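5-formyltetrahydrofolate cyclo-ligase family protein (Bacillus anthracis, PDB 2JCB) probably catalyses the ATP-dependent cyclisation of 5-formyltetrahydrofolate to 5,10-methenyltetrahydrofolate. Local coordinates at residues 10-15 and 174-179. Numbering follows the deposited sequence.
With ADP (adenosine-5'-diphosphate), chain C.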
loop_
_atom_site.group_PDB
_atom_site.type_symbol
_atom_site.label_atom_id
_atom_site.label_comp_id
_atom_site.label_asym_id
_atom_site.label_seq_id
_atom_site.Cartn_x
_atom_site.Cartn_y
_atom_site.Cartn_z
ATOM N N ARG A 10 1.317 11.087 18.994
ATOM C CA ARG A 10 0.954 11.792 17.757
ATOM C C ARG A 10 2.105 12.594 17.131
ATOM O O ARG A 10 2.267 12.578 15.903
ATOM C CB ARG A 10 -0.242 12.713 18.005
ATOM C CG ARG A 10 -1.438 12.033 18.672
ATOM C CD ARG A 10 -2.015 10.918 17.823
ATOM N NE ARG A 10 -2.384 11.418 16.505
ATOM C CZ ARG A 10 -2.672 10.657 15.447
ATOM N NH1 ARG A 10 -2.656 9.323 15.516
ATOM N NH2 ARG A 10 -2.976 11.249 14.295
ATOM N N GLU A 11 2.878 13.292 17.961
ATOM C CA GLU A 11 4.037 14.037 17.475
ATOM C C GLU A 11 5.131 13.129 16.923
ATOM O O GLU A 11 5.686 13.414 15.868
ATOM C CB GLU A 11 4.551 15.039 18.514
ATOM C CG GLU A 11 3.885 16.418 18.340
ATOM C CD GLU A 11 3.776 17.245 19.616
ATOM O OE1 GLU A 11 4.717 17.243 20.456
ATOM O OE2 GLU A 11 2.738 17.936 19.780
ATOM N N GLU A 12 5.392 12.007 17.586
ATOM C CA GLU A 12 6.308 10.992 17.035
ATOM C C GLU A 12 5.885 10.415 15.667
ATOM O O GLU A 12 6.733 10.207 14.809
ATOM C CB GLU A 12 6.548 9.892 18.073
ATOM C CG GLU A 12 7.541 8.767 17.682
ATOM C CD GLU A 12 7.943 7.930 18.905
ATOM O OE1 GLU A 12 7.755 8.414 20.056
ATOM O OE2 GLU A 12 8.454 6.804 18.738
ATOM N N LYS A 13 4.588 10.179 15.480
ATOM C CA LYS A 13 4.037 9.729 14.203
ATOM C C LYS A 13 4.226 10.749 13.087
ATOM O O LYS A 13 4.603 10.385 11.972
ATOM C CB LYS A 13 2.555 9.418 14.372
ATOM C CG LYS A 13 2.241 7.945 14.644
ATOM C CD LYS A 13 0.726 7.659 14.472
ATOM C CE LYS A 13 0.349 6.332 15.119
ATOM N NZ LYS A 13 -0.945 5.807 14.652
ATOM N N LEU A 14 3.941 12.022 13.387
ATOM C CA LEU A 14 4.110 13.096 12.405
ATOM C C LEU A 14 5.580 13.254 12.071
ATOM O O LEU A 14 5.926 13.357 10.919
ATOM C CB LEU A 14 3.620 14.434 12.965
ATOM C CG LEU A 14 2.129 14.675 13.154
ATOM C CD1 LEU A 14 1.907 16.178 13.408
ATOM C CD2 LEU A 14 1.333 14.124 11.955
ATOM N N ARG A 15 6.414 13.319 13.101
ATOM C CA ARG A 15 7.876 13.338 12.968
ATOM C C ARG A 15 8.425 12.204 12.093
ATOM O O ARG A 15 9.278 12.430 11.218
ATOM C CB ARG A 15 8.521 13.303 14.369
ATOM C CG ARG A 15 9.997 13.714 14.477
ATOM C CD ARG A 15 10.663 13.183 15.793
ATOM N NE ARG A 15 10.778 11.715 15.689
ATOM C CZ ARG A 15 11.883 11.042 15.358
ATOM N NH1 ARG A 15 13.029 11.682 15.124
ATOM N NH2 ARG A 15 11.841 9.710 15.268
ATOM N N HIS A 174 11.176 1.441 15.655
ATOM C CA HIS A 174 10.030 1.575 16.547
ATOM C C HIS A 174 8.999 2.521 15.939
ATOM O O HIS A 174 9.351 3.567 15.374
ATOM C CB HIS A 174 10.511 2.071 17.936
ATOM C CG HIS A 174 9.413 2.487 18.862
ATOM N ND1 HIS A 174 8.839 3.743 18.823
ATOM C CD2 HIS A 174 8.807 1.828 19.878
ATOM C CE1 HIS A 174 7.919 3.835 19.771
ATOM N NE2 HIS A 174 7.882 2.689 20.428
ATOM N N ILE A 175 7.735 2.122 16.046
ATOM C CA ILE A 175 6.589 2.939 15.701
ATOM C C ILE A 175 5.696 2.949 16.925
ATOM O O ILE A 175 5.529 1.904 17.568
ATOM C CB ILE A 175 5.843 2.325 14.469
ATOM C CG1 ILE A 175 6.653 2.522 13.191
ATOM C CG2 ILE A 175 4.431 2.926 14.318
ATOM C CD1 ILE A 175 5.941 1.945 11.979
ATOM N N PRO A 176 5.169 4.145 17.307
ATOM C CA PRO A 176 4.325 4.277 18.503
ATOM C C PRO A 176 2.900 3.849 18.153
ATOM O O PRO A 176 2.078 4.704 17.799
ATOM C CB PRO A 176 4.378 5.780 18.816
ATOM C CG PRO A 176 4.759 6.456 17.503
ATOM C CD PRO A 176 5.311 5.420 16.561
ATOM N N VAL A 177 2.618 2.550 18.210
ATOM C CA VAL A 177 1.336 2.040 17.739
ATOM C C VAL A 177 0.207 2.270 18.737
ATOM O O VAL A 177 0.368 2.090 19.928
ATOM C CB VAL A 177 1.374 0.539 17.274
ATOM C CG1 VAL A 177 2.409 0.327 16.174
ATOM C CG2 VAL A 177 1.605 -0.393 18.411
ATOM N N GLU A 178 -0.933 2.689 18.211
ATOM C CA GLU A 178 -2.143 2.865 18.968
ATOM C C GLU A 178 -3.038 1.627 18.805
ATOM O O GLU A 178 -2.804 0.806 17.908
ATOM C CB GLU A 178 -2.807 4.135 18.478
ATOM C CG GLU A 178 -1.820 5.284 18.383
ATOM C CD GLU A 178 -2.465 6.638 18.071
ATOM O OE1 GLU A 178 -3.189 7.176 18.924
ATOM O OE2 GLU A 178 -2.218 7.156 16.956
ATOM N N PRO A 179 -4.059 1.483 19.677
ATOM C CA PRO A 179 -4.883 0.266 19.671
ATOM C C PRO A 179 -5.541 -0.014 18.335
ATOM O O PRO A 179 -5.661 -1.174 17.954
ATOM C CB PRO A 179 -5.952 0.524 20.739
ATOM C CG PRO A 179 -5.552 1.756 21.469
ATOM C CD PRO A 179 -4.457 2.450 20.716
HETATM P PB ADP C . -2.153 6.257 9.625
HETATM O O1B ADP C . -2.670 6.635 8.240
HETATM O O2B ADP C . -0.688 6.466 9.729
HETATM O O3B ADP C . -2.703 4.885 9.951
HETATM P PA ADP C . -3.338 7.129 12.151
HETATM O O1A ADP C . -2.964 5.788 12.727
HETATM O O2A ADP C . -2.959 8.286 12.931
HETATM O O3A ADP C . -2.824 7.316 10.624
HETATM O "O5'" ADP C . -4.952 7.180 12.066
HETATM C "C5'" ADP C . -5.508 8.466 11.719
HETATM C "C4'" ADP C . -6.845 8.681 12.385
HETATM O "O4'" ADP C . -7.674 7.575 12.063
HETATM C "C3'" ADP C . -6.665 8.712 13.899
HETATM O "O3'" ADP C . -7.205 9.937 14.353
HETATM C "C2'" ADP C . -7.443 7.514 14.403
HETATM O "O2'" ADP C . -8.274 7.851 15.476
HETATM C "C1'" ADP C . -8.329 7.106 13.240
HETATM N N9 ADP C . -8.605 5.648 13.165
HETATM C C8 ADP C . -7.750 4.702 12.733
HETATM N N7 ADP C . -8.341 3.484 12.756
HETATM C C5 ADP C . -9.589 3.620 13.208
HETATM C C6 ADP C . -10.744 2.713 13.444
HETATM N N6 ADP C . -10.650 1.387 13.217
HETATM N N1 ADP C . -11.893 3.258 13.846
HETATM C C2 ADP C . -12.007 4.579 14.092
HETATM N N3 ADP C . -11.007 5.457 13.878
HETATM C C4 ADP C . -9.789 5.057 13.430
#
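Arg10 and Lys13, one turn apart on helix 6-26, converge on Glu178 in a salt-bridge network beside the ADP alpha-phosphate, fastening the helix to the loop between strands 161-165 and 186-189. Both salt bridges end on one carboxylate oxygen: Arg10 NH1 meets the syn lone pair of Glu178 OE2 at 2.6 Å, almost exactly in the guanidinium plane but bent (136° at the hydrogen), while Lys13 NZ takes the anti lone pair of Glu178 OE2 at 3.0 Å. Arg10 CB points away from the loop; bends at chi2 (-62°) and chi3 turn CD and then NE, and NH1 reaches Glu178. The same cations hold the nucleotide, through Arg10 NH1 to ADP O2A (2.8 Å, 159°) and Lys13 NZ to ADP O1A (2.8 Å). Because both also bridge to Glu178 OE2, that carboxylate probably helps to position them and may offset part of their charge. Lys13 NZ also salt-bridges the magnesium-site residue Asp181, whose OD2 accepts a hydrogen bond from Glu178 N. Nonpolar packing lies farther from the phosphate: Pro176, centre of an inverse gamma turn, points CB toward the helix, and Pro176 CG touches Glu12 CG at 3.6 Å. Glu12, extended beyond CG, meets His174 at about a right angle, Glu12 OE2 lying at the ring edge near its plane, 3.1 Å from His174 ND1.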